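Local coordinates for 2-oxoadipate dioxygenase/decarboxylase (Pseudomonas putida, PDB 6W1H), which catalyses the iron(II)-dependent, oxygen-consuming decarboxylation and hydroxylation of 2-oxoadipate to D-2-hydroxyglutarate in D-lysine catabolism, at residues Leu264-Phe269 with Leu400-Ala405. Residues are numbered along the deposited sequence; the frame is centred on the assembly and turned at random.
Sequences LRQTSF and LPVSAA. With OOG (2-oxoadipic acid), chain C.
The wall of the 2-oxoadipate pocket is built here in two layers: L400, V402 and A404 of the substrate-binding loop lie against L264, Q266 and S268 of strand 264-276. The end-to-end directions differ by only 14°, but no backbone hydrogen bond joins the segments, so mainly side chains make the contact rather than sheet pairing. The spacing narrows along it, from 7.8 Å between Q266 CA and V402 CA to 5.2 Å between S268 CA and A404 CA. At its centre both methyls of V402 sit over one face of the Q266 amide: V402 CG1 lies 3.5 Å from Q266 CD, and V402 CG2 3.5 Å from Q266 OE1. A bend at chi2 (-87°) turns the amide flat toward these methyls. Q266 NE2 donates to OE2 of E294, a ligand of the metal, iron(II) in the working enzyme and nickel in this crystal. At one end, L264 CD1 packs 3.8 Å from L400 CD1. At the other, S268 CB comes within 3.9 Å of A404 CB. There S268 OG may add a weak hydrogen bond to A404 O.

The loop presents its other side to the substrate. V402 N donates to O4 of the carboxylate beside the keto group at 3.0 Å, almost straight at 171°, and S403 OG reaches O1 of the distal carboxylate at 2.9 Å; R74 also binds the ligand. With an alanine at Q266, the V402 methyls would probably lose the flat group they rest on and E294 OE2 its amide donor. The face of Q266 thus backs the substrate-binding loop by apolar packing, while its NE2 donates a hydrogen bond to a metal ligand, consistent with the substrate loop and the metal site being positioned together.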
loop_
_atom_site.group_PDB
_atom_site.type_symbol
_atom_site.label_atom_id
_atom_site.label_comp_id
_atom_site.label_asym_id
_atom_site.label_seq_id
_atom_site.Cartn_x
_atom_site.Cartn_y
_atom_site.Cartn_z
ATOM N N LEU A 264 8.594 -5.372 -0.452
ATOM C CA LEU A 264 7.471 -6.287 -0.365
ATOM C C LEU A 264 7.483 -7.218 -1.569
ATOM O O LEU A 264 8.198 -6.989 -2.551
ATOM C CB LEU A 264 6.139 -5.535 -0.300
ATOM C CG LEU A 264 5.683 -4.725 -1.507
ATOM C CD1 LEU A 264 5.066 -5.599 -2.581
ATOM C CD2 LEU A 264 4.677 -3.667 -1.069
ATOM N N ARG A 265 6.729 -8.310 -1.443
ATOM C CA ARG A 265 6.473 -9.261 -2.512
ATOM C C ARG A 265 4.975 -9.279 -2.745
ATOM O O ARG A 265 4.179 -9.103 -1.800
ATOM C CB ARG A 265 6.952 -10.668 -2.139
ATOM C CG ARG A 265 8.425 -10.765 -1.772
ATOM C CD ARG A 265 8.884 -12.214 -1.574
ATOM N NE ARG A 265 9.053 -12.890 -2.857
ATOM C CZ ARG A 265 8.952 -14.192 -3.058
ATOM N NH1 ARG A 265 8.698 -15.014 -2.055
ATOM N NH2 ARG A 265 9.152 -14.664 -4.275
ATOM N N GLN A 266 4.594 -9.482 -4.012
ATOM C CA GLN A 266 3.190 -9.366 -4.392
ATOM C C GLN A 266 2.843 -10.331 -5.511
ATOM O O GLN A 266 3.688 -10.701 -6.318
ATOM C CB GLN A 266 2.894 -7.932 -4.848
ATOM C CG GLN A 266 1.513 -7.720 -5.462
ATOM C CD GLN A 266 1.464 -8.014 -6.969
ATOM O OE1 GLN A 266 2.428 -8.552 -7.554
ATOM N NE2 GLN A 266 0.350 -7.662 -7.603
ATOM N N THR A 267 1.581 -10.739 -5.544
ATOM C CA THR A 267 0.994 -11.362 -6.727
ATOM C C THR A 267 -0.497 -11.022 -6.763
ATOM O O THR A 267 -1.058 -10.472 -5.810
ATOM C CB THR A 267 1.297 -12.869 -6.828
ATOM O OG1 THR A 267 0.846 -13.349 -8.111
ATOM C CG2 THR A 267 0.667 -13.673 -5.715
ATOM N N SER A 268 -1.139 -11.366 -7.875
ATOM C CA SER A 268 -2.510 -10.950 -8.128
ATOM C C SER A 268 -3.294 -12.107 -8.729
ATOM O O SER A 268 -2.716 -13.105 -9.172
ATOM C CB SER A 268 -2.550 -9.749 -9.074
ATOM O OG SER A 268 -1.887 -10.064 -10.296
ATOM N N PHE A 269 -4.621 -11.957 -8.751
ATOM C CA PHE A 269 -5.529 -12.966 -9.274
ATOM C C PHE A 269 -6.816 -12.295 -9.730
ATOM O O PHE A 269 -7.092 -11.150 -9.388
ATOM C CB PHE A 269 -5.810 -14.016 -8.202
ATOM C CG PHE A 269 -6.426 -13.454 -6.945
ATOM C CD1 PHE A 269 -5.617 -12.981 -5.932
ATOM C CD2 PHE A 269 -7.809 -13.402 -6.779
ATOM C CE1 PHE A 269 -6.152 -12.460 -4.781
ATOM C CE2 PHE A 269 -8.366 -12.870 -5.616
ATOM C CZ PHE A 269 -7.523 -12.409 -4.610
ATOM N N LEU A 400 6.035 -0.770 -4.399
ATOM C CA LEU A 400 7.089 -0.974 -5.390
ATOM C C LEU A 400 7.080 0.073 -6.495
ATOM O O LEU A 400 8.166 0.559 -6.839
ATOM C CB LEU A 400 7.027 -2.398 -5.951
ATOM C CG LEU A 400 7.247 -3.533 -4.955
ATOM C CD1 LEU A 400 7.059 -4.869 -5.690
ATOM C CD2 LEU A 400 8.580 -3.440 -4.311
ATOM N N PRO A 401 5.942 0.410 -7.153
ATOM C CA PRO A 401 4.592 -0.165 -7.049
ATOM C C PRO A 401 4.304 -1.236 -8.113
ATOM O O PRO A 401 5.096 -1.430 -9.046
ATOM C CB PRO A 401 3.702 1.046 -7.343
ATOM C CG PRO A 401 4.494 1.800 -8.409
ATOM C CD PRO A 401 5.967 1.526 -8.129
ATOM N N VAL A 402 3.176 -1.922 -8.020
ATOM C CA VAL A 402 2.751 -3.034 -8.891
ATOM C C VAL A 402 1.250 -2.861 -9.120
ATOM O O VAL A 402 0.607 -2.289 -8.384
ATOM C CB VAL A 402 3.095 -4.398 -8.253
ATOM C CG1 VAL A 402 2.358 -4.665 -6.952
ATOM C CG2 VAL A 402 2.891 -5.560 -9.219
ATOM N N SER A 403 0.748 -3.297 -10.233
ATOM C CA SER A 403 -0.667 -3.194 -10.571
ATOM C C SER A 403 -1.286 -4.582 -10.605
ATOM O O SER A 403 -0.889 -5.427 -11.421
ATOM C CB SER A 403 -0.862 -2.499 -11.923
ATOM O OG SER A 403 -2.241 -2.236 -12.175
ATOM N N ALA A 404 -2.273 -4.808 -9.735
ATOM C CA ALA A 404 -2.984 -6.082 -9.753
ATOM C C ALA A 404 -3.717 -6.300 -11.069
ATOM O O ALA A 404 -3.853 -7.445 -11.519
ATOM C CB ALA A 404 -3.968 -6.162 -8.586
ATOM N N ALA A 405 -4.200 -5.224 -11.689
ATOM C CA ALA A 405 -4.930 -5.304 -12.945
ATOM C C ALA A 405 -4.011 -5.249 -14.157
ATOM O O ALA A 405 -4.507 -5.201 -15.280
ATOM C CB ALA A 405 -5.970 -4.180 -13.026
HETATM C C2 OOG C . -2.134 -0.165 -8.675
HETATM C C3 OOG C . -1.825 0.822 -7.561
HETATM C C4 OOG C . -0.548 0.431 -6.831
HETATM C C6 OOG C . 0.350 -1.558 -5.363
HETATM O O4 OOG C . 1.548 -1.195 -5.630
HETATM O O3 OOG C . 0.083 -2.607 -4.698
HETATM C C5 OOG C . -0.815 -0.719 -5.842
HETATM C C1 OOG C . -3.259 0.352 -9.592
HETATM O O1 OOG C . -3.512 -0.225 -10.603
HETATM O O2 OOG C . -4.005 1.491 -9.278
HETATM O O5 OOG C . -1.890 -0.979 -5.407
#